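Long-range contacts in NAD-dependent epimerase/dehydratase domain-containing protein (Ruegeria pomeroyi DSS-3, PDB 3IUS), which is of unknown function but belongs to the NAD-dependent epimerase/dehydratase family and so probably binds a nicotinamide dinucleotide cofactor in a Rossmann-type domain: residues 150-155 with 181-186; 185-190 with 268-273. One frame throughout, in Å; residues are numbered along the deposited sequence.

Contact 1. Residues 150-155 with 181-186; sequences RLAGIY and SRIHVE
Two neighbouring parallel strands of the Rossmann-type sheet pair here: 153-155, the far end of strand 146-155, and the short strand 182-184, whose chain passes straight into helix 185-197. Their axes come within 4.7 Å. Four backbone hydrogen bonds zip the pair together in the alternating parallel pattern. Gly-153 gives its N to Ser-181 O and takes Ile-183 N on its own O at 2.9 Å; Tyr-155 N then reaches Ile-183 O, and the last bond, Val-185 N to Tyr-155 O at 2.8 Å, lies almost along the C=O axis and uses an N-H of the first turn of the helix. His-184 sits at the N-cap between strand and helix.

On one face of the pair the packing is apolar. Ile-183 CG2 touches Ile-154 CG1 and, to one side, CB of Ala-152 in the loop just before the pair, while Ile-154 CG2 meets Val-185 CB at 4.1 Å, beside Tyr-15 of helix 15-24.

The opposite face is aromatic and charged. The Tyr-155 ring is sandwiched, and helix 273-282 touches it through Leu-280. His-184, with CG anti to the backbone N (chi1 -172°), turns its ring edge toward one face of the tyrosine in a T-shaped pair, planes at 73°. Over the other face the Arg-182 chain, bent at chi3 (55°), brings its guanidinium into a cation-pi contact, CZ standing 3.7 Å from the Tyr-155 ring centroid.

Contact 2. Residues 185-190 with 268-273; sequences VEDIAQ and LKYPNY
Asp-187, in the first turn of helix 185-197, carries this contact. Asp-187 CB packs against Leu-268 CD2 at 4.1 Å, and CG, anti to the carbonyl carbon (chi1 -80°), directs the carboxylate at the backbone of the loop. Asp-187 OD1 accepts Lys-269 N at 2.8 Å on its syn lone pair, in a nearly straight bond (169° at the hydrogen). The anti lone pair of Asp-187 OD1 takes Gln-190 NE2, one turn further along the helix, at 2.9 Å. Asp-187 OD2 receives Tyr-270 N on its syn lone pair, 3.0 Å away, so two successive N-H groups of the loop are gripped by the two oxygens of one carboxylate. A water 2.7 Å from OD2 of Asp-187 is hydrogen-bonded to it and bridges to Tyr-270 O. The three N-H donors would be expected to favour the ionised form of the buried acid.

The arrangement joins a helix of the Rossmann-type domain to the irregular loop that leads into helix 273-282. Gln-190 NE2 also bonds Arg-267 O, and the amide is thereby held between its own helix and the start of the loop. Lys-269 runs obliquely past Asp-187 and Gln-190; its CD lies 4.1 Å from Glu-186 CB, and Lys-269 NZ lies 3.2 Å from Gln-190 OE1, but at an angle too poor for a hydrogen bond. The same Glu-186 CB approaches the edge of the Tyr-270 ring, near its plane, while the hydroxyl of that tyrosine is hydrogen-bonded to Glu-285 O.

Followed from the N terminus, the chain builds most of the sheet before it reaches strand 146-155, travels through 25 residues that include the short strand 172-174, and returns at 181-186, where contact 1 closes the loop. It runs on directly into helix 185-197, so contact 2 begins where contact 1 ends, the two sharing Val-185 and Glu-186. Its loop is far longer: 77 residues, with strand 204-207 and several helices, separate 190 from 268. The two loops are thus consecutive, neither enclosing the other. Their sites meet where the rings of His-184 and Tyr-270 pack together and Arg-182 NH1 touches Tyr-273 CB, joining strands 146-155 and 182-184, helix 185-197 and the C-terminal helix 273-282.

Contact 1. Residues 150-155 with 181-186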
loop_
_atom_site.group_PDB
_atom_site.type_symbol
_atom_site.label_atom_id
_atom_site.label_comp_id
_atom_site.label_asym_id
_atom_site.label_seq_id
_atom_site.Cartn_x
_atom_site.Cartn_y
_atom_site.Cartn_z
ATOM N N ARG A 150 6.137 -3.328 1.852
ATOM C CA ARG A 150 6.142 -3.064 0.426
ATOM C C ARG A 150 4.819 -3.520 -0.166
ATOM O O ARG A 150 4.581 -4.711 -0.375
ATOM C CB ARG A 150 7.355 -3.724 -0.245
ATOM C CG ARG A 150 8.673 -3.296 0.426
ATOM C CD ARG A 150 9.921 -3.916 -0.205
ATOM N NE ARG A 150 11.132 -3.317 0.361
ATOM C CZ ARG A 150 12.331 -3.897 0.372
ATOM N NH1 ARG A 150 12.488 -5.109 -0.149
ATOM N NH2 ARG A 150 13.369 -3.266 0.912
ATOM N N LEU A 151 3.955 -2.544 -0.413
ATOM C CA LEU A 151 2.583 -2.803 -0.827
ATOM C C LEU A 151 2.495 -3.006 -2.328
ATOM O O LEU A 151 3.129 -2.291 -3.099
ATOM C CB LEU A 151 1.674 -1.645 -0.403
ATOM C CG LEU A 151 1.648 -1.251 1.073
ATOM C CD1 LEU A 151 0.711 -0.063 1.303
ATOM C CD2 LEU A 151 1.238 -2.430 1.940
ATOM N N ALA A 152 1.715 -3.998 -2.734
ATOM C CA ALA A 152 1.395 -4.178 -4.139
ATOM C C ALA A 152 0.303 -3.179 -4.520
ATOM O O ALA A 152 -0.052 -2.298 -3.731
ATOM C CB ALA A 152 0.950 -5.614 -4.397
ATOM N N GLY A 153 -0.218 -3.300 -5.736
ATOM C CA GLY A 153 -1.310 -2.450 -6.182
ATOM C C GLY A 153 -2.561 -2.672 -5.349
ATOM O O GLY A 153 -3.072 -3.792 -5.261
ATOM N N ILE A 154 -3.055 -1.605 -4.736
ATOM C CA ILE A 154 -4.161 -1.710 -3.789
ATOM C C ILE A 154 -5.537 -1.710 -4.457
ATOM O O ILE A 154 -5.801 -0.914 -5.363
ATOM C CB ILE A 154 -4.105 -0.573 -2.751
ATOM C CG1 ILE A 154 -2.738 -0.554 -2.056
ATOM C CG2 ILE A 154 -5.227 -0.725 -1.732
ATOM C CD1 ILE A 154 -2.504 0.675 -1.214
ATOM N N TYR A 155 -6.406 -2.609 -4.007
ATOM C CA TYR A 155 -7.807 -2.587 -4.416
ATOM C C TYR A 155 -8.719 -2.939 -3.249
ATOM O O TYR A 155 -8.266 -3.422 -2.207
ATOM C CB TYR A 155 -8.061 -3.489 -5.633
ATOM C CG TYR A 155 -8.196 -4.978 -5.341
ATOM C CD1 TYR A 155 -9.421 -5.624 -5.479
ATOM C CD2 TYR A 155 -7.097 -5.743 -4.949
ATOM C CE1 TYR A 155 -9.552 -6.985 -5.230
ATOM C CE2 TYR A 155 -7.219 -7.110 -4.697
ATOM C CZ TYR A 155 -8.451 -7.722 -4.831
ATOM O OH TYR A 155 -8.583 -9.075 -4.593
ATOM N N SER A 181 1.294 -7.151 -9.439
ATOM C CA SER A 181 0.934 -7.639 -8.126
ATOM C C SER A 181 -0.207 -6.815 -7.550
ATOM O O SER A 181 -0.244 -5.589 -7.704
ATOM C CB SER A 181 2.134 -7.569 -7.180
ATOM O OG SER A 181 3.272 -8.134 -7.788
ATOM N N ARG A 182 -1.123 -7.500 -6.872
ATOM C CA ARG A 182 -2.255 -6.855 -6.220
ATOM C C ARG A 182 -2.392 -7.269 -4.761
ATOM O O ARG A 182 -1.986 -8.364 -4.378
ATOM C CB ARG A 182 -3.556 -7.228 -6.925
ATOM C CG ARG A 182 -3.459 -7.373 -8.423
ATOM C CD ARG A 182 -4.855 -7.477 -9.010
ATOM N NE ARG A 182 -5.676 -6.342 -8.597
ATOM C CZ ARG A 182 -7.004 -6.357 -8.512
ATOM N NH1 ARG A 182 -7.689 -7.453 -8.807
ATOM N NH2 ARG A 182 -7.650 -5.272 -8.121
ATOM N N ILE A 183 -3.024 -6.404 -3.971
ATOM C CA ILE A 183 -3.383 -6.713 -2.592
ATOM C C ILE A 183 -4.704 -6.039 -2.206
ATOM O O ILE A 183 -4.928 -4.876 -2.527
ATOM C CB ILE A 183 -2.267 -6.286 -1.615
ATOM C CG1 ILE A 183 -2.553 -6.801 -0.202
ATOM C CG2 ILE A 183 -2.087 -4.767 -1.621
ATOM C CD1 ILE A 183 -2.402 -8.295 -0.045
ATOM N N HIS A 184 -5.580 -6.784 -1.541
ATOM C CA HIS A 184 -6.845 -6.238 -1.060
ATOM C C HIS A 184 -6.593 -5.434 0.207
ATOM O O HIS A 184 -5.821 -5.857 1.074
ATOM C CB HIS A 184 -7.856 -7.354 -0.788
ATOM C CG HIS A 184 -9.232 -6.853 -0.480
ATOM N ND1 HIS A 184 -10.291 -7.003 -1.352
ATOM C CD2 HIS A 184 -9.720 -6.190 0.595
ATOM C CE1 HIS A 184 -11.373 -6.459 -0.822
ATOM N NE2 HIS A 184 -11.052 -5.961 0.358
ATOM N N VAL A 185 -7.232 -4.274 0.308
ATOM C CA VAL A 185 -6.997 -3.366 1.430
ATOM C C VAL A 185 -7.273 -4.010 2.795
ATOM O O VAL A 185 -6.590 -3.706 3.788
ATOM C CB VAL A 185 -7.779 -2.036 1.260
ATOM C CG1 VAL A 185 -9.287 -2.275 1.304
ATOM C CG2 VAL A 185 -7.338 -1.012 2.300
ATOM N N GLU A 186 -8.250 -4.912 2.851
ATOM C CA GLU A 186 -8.531 -5.633 4.096
ATOM C C GLU A 186 -7.345 -6.487 4.541
ATOM O O GLU A 186 -7.074 -6.618 5.735
ATOM C CB GLU A 186 -9.794 -6.489 3.975
ATOM C CG GLU A 186 -11.090 -5.702 4.140
ATOM C CD GLU A 186 -11.280 -5.151 5.550
ATOM O OE1 GLU A 186 -12.119 -4.239 5.726
ATOM O OE2 GLU A 186 -10.598 -5.627 6.482
#

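Contact 2. Residues 185-190 with 268-273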
loop_
_atom_site.group_PDB
_atom_site.type_symbol
_atom_site.label_atom_id
_atom_site.label_comp_id
_atom_site.label_asym_id
_atom_site.label_seq_id
_atom_site.Cartn_x
_atom_site.Cartn_y
_atom_site.Cartn_z
ATOM N N VAL A 185 -7.232 -4.274 0.308
ATOM C CA VAL A 185 -6.997 -3.366 1.430
ATOM C C VAL A 185 -7.273 -4.010 2.795
ATOM O O VAL A 185 -6.590 -3.706 3.788
ATOM C CB VAL A 185 -7.779 -2.036 1.260
ATOM C CG1 VAL A 185 -9.287 -2.275 1.304
ATOM C CG2 VAL A 185 -7.338 -1.012 2.300
ATOM N N GLU A 186 -8.250 -4.912 2.851
ATOM C CA GLU A 186 -8.531 -5.633 4.096
ATOM C C GLU A 186 -7.345 -6.487 4.541
ATOM O O GLU A 186 -7.074 -6.618 5.735
ATOM C CB GLU A 186 -9.794 -6.489 3.975
ATOM C CG GLU A 186 -11.090 -5.702 4.140
ATOM C CD GLU A 186 -11.280 -5.151 5.550
ATOM O OE1 GLU A 186 -12.119 -4.239 5.726
ATOM O OE2 GLU A 186 -10.598 -5.627 6.482
ATOM N N ASP A 187 -6.641 -7.072 3.574
ATOM C CA ASP A 187 -5.476 -7.886 3.876
ATOM C C ASP A 187 -4.286 -7.040 4.317
ATOM O O ASP A 187 -3.480 -7.468 5.148
ATOM C CB ASP A 187 -5.128 -8.792 2.694
ATOM C CG ASP A 187 -6.018 -10.024 2.632
ATOM O OD1 ASP A 187 -6.432 -10.500 3.715
ATOM O OD2 ASP A 187 -6.314 -10.508 1.518
ATOM N N ILE A 188 -4.173 -5.832 3.777
ATOM C CA ILE A 188 -3.172 -4.909 4.297
ATOM C C ILE A 188 -3.452 -4.637 5.776
ATOM O O ILE A 188 -2.537 -4.647 6.617
ATOM C CB ILE A 188 -3.155 -3.576 3.533
ATOM C CG1 ILE A 188 -2.907 -3.813 2.039
ATOM C CG2 ILE A 188 -2.087 -2.659 4.129
ATOM C CD1 ILE A 188 -3.098 -2.563 1.165
ATOM N N ALA A 189 -4.721 -4.405 6.098
ATOM C CA ALA A 189 -5.118 -4.133 7.478
ATOM C C ALA A 189 -4.726 -5.290 8.401
ATOM O O ALA A 189 -4.250 -5.075 9.518
ATOM C CB ALA A 189 -6.614 -3.853 7.559
ATOM N N GLN A 190 -4.916 -6.516 7.914
ATOM C CA GLN A 190 -4.530 -7.714 8.648
ATOM C C GLN A 190 -3.042 -7.721 8.961
ATOM O O GLN A 190 -2.628 -7.979 10.094
ATOM C CB GLN A 190 -4.862 -8.970 7.839
ATOM C CG GLN A 190 -6.277 -9.475 7.997
ATOM C CD GLN A 190 -6.375 -10.968 7.730
ATOM O OE1 GLN A 190 -6.617 -11.756 8.642
ATOM N NE2 GLN A 190 -6.166 -11.361 6.481
ATOM N N LEU A 268 -4.422 -14.753 4.209
ATOM C CA LEU A 268 -5.112 -13.858 3.290
ATOM C C LEU A 268 -6.609 -14.141 3.176
ATOM O O LEU A 268 -7.027 -15.284 2.978
ATOM C CB LEU A 268 -4.472 -13.926 1.905
ATOM C CG LEU A 268 -2.995 -13.555 1.764
ATOM C CD1 LEU A 268 -2.587 -13.655 0.287
ATOM C CD2 LEU A 268 -2.733 -12.159 2.326
ATOM N N LYS A 269 -7.406 -13.085 3.306
ATOM C CA LYS A 269 -8.849 -13.163 3.098
ATOM C C LYS A 269 -9.126 -13.293 1.613
ATOM O O LYS A 269 -10.088 -13.945 1.198
ATOM C CB LYS A 269 -9.543 -11.898 3.609
ATOM C CG LYS A 269 -9.533 -11.705 5.113
ATOM C CD LYS A 269 -10.081 -10.325 5.473
ATOM C CE LYS A 269 -10.530 -10.250 6.928
ATOM N NZ LYS A 269 -9.395 -10.326 7.894
ATOM N N TYR A 270 -8.290 -12.647 0.812
ATOM C CA TYR A 270 -8.466 -12.656 -0.636
ATOM C C TYR A 270 -7.150 -13.021 -1.320
ATOM O O TYR A 270 -6.406 -12.150 -1.755
ATOM C CB TYR A 270 -8.979 -11.302 -1.133
ATOM C CG TYR A 270 -10.209 -10.805 -0.402
ATOM C CD1 TYR A 270 -11.461 -11.353 -0.656
ATOM C CD2 TYR A 270 -10.121 -9.780 0.528
ATOM C CE1 TYR A 270 -12.592 -10.902 0.012
ATOM C CE2 TYR A 270 -11.247 -9.321 1.201
ATOM C CZ TYR A 270 -12.479 -9.883 0.934
ATOM O OH TYR A 270 -13.595 -9.425 1.600
ATOM N N PRO A 271 -6.862 -14.326 -1.414
ATOM C CA PRO A 271 -5.601 -14.844 -1.962
ATOM C C PRO A 271 -5.373 -14.490 -3.426
ATOM O O PRO A 271 -4.234 -14.500 -3.888
ATOM C CB PRO A 271 -5.757 -16.367 -1.809
ATOM C CG PRO A 271 -7.233 -16.575 -1.663
ATOM C CD PRO A 271 -7.687 -15.410 -0.863
ATOM N N ASN A 272 -6.445 -14.179 -4.148
ATOM C CA ASN A 272 -6.327 -13.838 -5.559
ATOM C C ASN A 272 -7.433 -12.897 -6.017
ATOM O O ASN A 272 -8.420 -12.693 -5.304
ATOM C CB ASN A 272 -6.270 -15.101 -6.437
ATOM C CG ASN A 272 -7.575 -15.886 -6.440
ATOM O OD1 ASN A 272 -8.563 -15.481 -7.071
ATOM N ND2 ASN A 272 -7.579 -17.032 -5.765
ATOM N N TYR A 273 -7.249 -12.326 -7.206
ATOM C CA TYR A 273 -8.138 -11.293 -7.735
ATOM C C TYR A 273 -9.537 -11.819 -8.019
ATOM O O TYR A 273 -10.504 -11.064 -7.969
ATOM C CB TYR A 273 -7.555 -10.656 -9.008
ATOM C CG TYR A 273 -7.637 -11.538 -10.229
ATOM C CD1 TYR A 273 -8.622 -11.348 -11.190
ATOM C CD2 TYR A 273 -6.730 -12.564 -10.425
ATOM C CE1 TYR A 273 -8.696 -12.161 -12.304
ATOM C CE2 TYR A 273 -6.798 -13.378 -11.528
ATOM C CZ TYR A 273 -7.783 -13.173 -12.465
ATOM O OH TYR A 273 -7.839 -13.996 -13.558
HETATM O O HOH W 1 -5.270 -9.532 -0.819
#